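Local coordinates for beta-lactamase (PDB 5E2G), which probably hydrolyses the amide bond of beta-lactams to give substituted beta-amino acids, as a member of the class C beta-lactamase family, at residues K97-V102 with R131-W136. Residues are numbered along the deposited sequence; the frame is centred on the assembly and turned at random.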
# COMPACT_ATOMS: atom_id res chain seq x y z
N LYS A 97 -22.71 -19.30 -0.52
CA LYS A 97 -21.45 -19.73 0.03
C LYS A 97 -20.92 -18.71 1.02
O LYS A 97 -21.18 -17.50 0.88
CB LYS A 97 -20.42 -19.94 -1.08
CG LYS A 97 -20.27 -21.38 -1.51
CD LYS A 97 -21.59 -22.00 -1.94
CE LYS A 97 -22.11 -23.00 -0.91
NZ LYS A 97 -21.05 -23.91 -0.38
N PRO A 98 -20.20 -19.19 2.05
CA PRO A 98 -19.68 -18.27 3.08
C PRO A 98 -18.99 -17.03 2.54
O PRO A 98 -19.09 -15.96 3.15
CB PRO A 98 -18.71 -19.17 3.86
CG PRO A 98 -19.35 -20.52 3.78
CD PRO A 98 -20.00 -20.60 2.42
N PHE A 99 -18.30 -17.13 1.40
CA PHE A 99 -17.64 -15.97 0.82
C PHE A 99 -18.61 -15.05 0.09
O PHE A 99 -18.31 -13.86 -0.07
CB PHE A 99 -16.54 -16.42 -0.14
CG PHE A 99 -15.58 -15.32 -0.50
CD1 PHE A 99 -14.53 -14.99 0.35
CD2 PHE A 99 -15.73 -14.59 -1.67
CE1 PHE A 99 -13.64 -13.97 0.04
CE2 PHE A 99 -14.86 -13.56 -1.99
CZ PHE A 99 -13.81 -13.25 -1.13
N GLY A 100 -19.77 -15.57 -0.34
CA GLY A 100 -20.72 -14.74 -1.06
C GLY A 100 -21.27 -13.58 -0.25
O GLY A 100 -21.79 -12.62 -0.83
N VAL A 101 -21.17 -13.65 1.08
CA VAL A 101 -21.67 -12.59 1.95
C VAL A 101 -20.59 -11.63 2.42
O VAL A 101 -20.92 -10.58 2.98
CB VAL A 101 -22.39 -13.16 3.19
CG1 VAL A 101 -23.48 -14.14 2.78
CG2 VAL A 101 -21.39 -13.81 4.12
N VAL A 102 -19.30 -11.97 2.23
CA VAL A 102 -18.24 -11.03 2.57
C VAL A 102 -18.42 -9.76 1.74
O VAL A 102 -18.62 -9.83 0.52
CB VAL A 102 -16.85 -11.65 2.33
CG1 VAL A 102 -15.77 -10.64 2.62
CG2 VAL A 102 -16.66 -12.86 3.19
N ARG A 131 -13.65 -21.95 -7.74
CA ARG A 131 -13.63 -23.20 -6.99
C ARG A 131 -13.08 -22.99 -5.59
O ARG A 131 -13.62 -23.52 -4.61
CB ARG A 131 -12.82 -24.26 -7.73
CG ARG A 131 -13.55 -24.88 -8.92
CD ARG A 131 -12.87 -26.17 -9.41
NE ARG A 131 -12.32 -26.05 -10.77
CZ ARG A 131 -11.03 -25.92 -11.05
NH1 ARG A 131 -10.13 -25.90 -10.06
NH2 ARG A 131 -10.63 -25.82 -12.31
N TYR A 132 -12.00 -22.20 -5.47
CA TYR A 132 -11.42 -21.98 -4.15
C TYR A 132 -12.36 -21.18 -3.26
O TYR A 132 -12.53 -21.51 -2.08
CB TYR A 132 -10.07 -21.28 -4.25
CG TYR A 132 -9.65 -20.76 -2.90
CD1 TYR A 132 -9.46 -21.64 -1.83
CD2 TYR A 132 -9.47 -19.40 -2.68
CE1 TYR A 132 -9.10 -21.18 -0.58
CE2 TYR A 132 -9.11 -18.93 -1.43
CZ TYR A 132 -8.92 -19.82 -0.38
OH TYR A 132 -8.55 -19.34 0.86
N LEU A 133 -12.95 -20.11 -3.78
CA LEU A 133 -13.84 -19.30 -2.96
C LEU A 133 -15.07 -20.08 -2.52
O LEU A 133 -15.59 -19.86 -1.42
CB LEU A 133 -14.25 -18.05 -3.73
CG LEU A 133 -13.11 -17.11 -4.09
CD1 LEU A 133 -13.56 -16.04 -5.06
CD2 LEU A 133 -12.55 -16.48 -2.83
N ASP A 134 -15.55 -21.01 -3.35
CA ASP A 134 -16.72 -21.79 -3.00
C ASP A 134 -16.48 -22.67 -1.77
O ASP A 134 -17.33 -22.75 -0.88
CB ASP A 134 -17.15 -22.65 -4.18
CG ASP A 134 -18.46 -22.17 -4.79
OD1 ASP A 134 -19.54 -22.54 -4.26
OD2 ASP A 134 -18.39 -21.44 -5.80
N ALA A 135 -15.33 -23.34 -1.71
CA ALA A 135 -15.03 -24.23 -0.60
C ALA A 135 -14.51 -23.49 0.63
O ALA A 135 -14.32 -24.12 1.67
CB ALA A 135 -14.01 -25.28 -1.03
N TRP A 136 -14.28 -22.19 0.52
CA TRP A 136 -13.70 -21.42 1.61
C TRP A 136 -14.64 -21.37 2.80
O TRP A 136 -15.80 -20.97 2.67
CB TRP A 136 -13.38 -20.01 1.14
CG TRP A 136 -12.93 -19.11 2.22
CD1 TRP A 136 -11.68 -19.03 2.75
CD2 TRP A 136 -13.73 -18.14 2.92
NE1 TRP A 136 -11.65 -18.06 3.73
CE2 TRP A 136 -12.89 -17.50 3.85
CE3 TRP A 136 -15.07 -17.75 2.84
CZ2 TRP A 136 -13.34 -16.49 4.69
CZ3 TRP A 136 -15.51 -16.75 3.68
CH2 TRP A 136 -14.65 -16.13 4.59
O HOH W 1 -18.56 -25.66 -1.04
O HOH W 2 -17.61 -19.95 0.66
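Water 2 has three backbone partners: it accepts from Phe99 N at 3.0 Å and lies within donating distance of Leu133 O and Trp136 O, with more acceptors in reach than its two protons can serve. No direct hydrogen bond joins 97-102 to 131-136; this water links the turn's amide to carbonyls at the helix end. The Leu133 carbonyl also takes a weak bond from Trp136 N. Behind the water the contact is hydrophobic. With CG anti to the backbone N (chi1 -164°), Phe99 turns one face to Leu133 and an edge to Trp136. Leu133 CD2 sits over the middle of that face in a CH-pi contact, 3.7 Å from the Phe99 ring centroid. The Phe99 edge, led by CD1, meets the Trp136 face in a T-shaped stack with planes at 88°. Trp136, likewise anti at chi1, brings CE3 within 3.6 Å of Phe99 CB, while Pro98 CB and Val102 CG2 touch the outer carbons of its six-membered ring. Met155 of helix 150-164 touches both Phe99 and Leu133. On the more exposed side, Lys97 crosses Asp134 at about a right angle, and its bent chain puts CG, rather than the amine, 3.1 Å from Asp134 OD1. Lys97 NZ stays 4.4 Å from Asp134 OD1, too far for a salt bridge, and is bonded weakly to water 1, which donates to Asp134 O; Arg137 also binds this carbonyl. The contact thus packs the turn that precedes helix 104-108 against the C-terminal end of helix 126-135, in the largely helical region beside the antiparallel sheet of the serine beta-lactamase and penicillin-recognising peptidase fold.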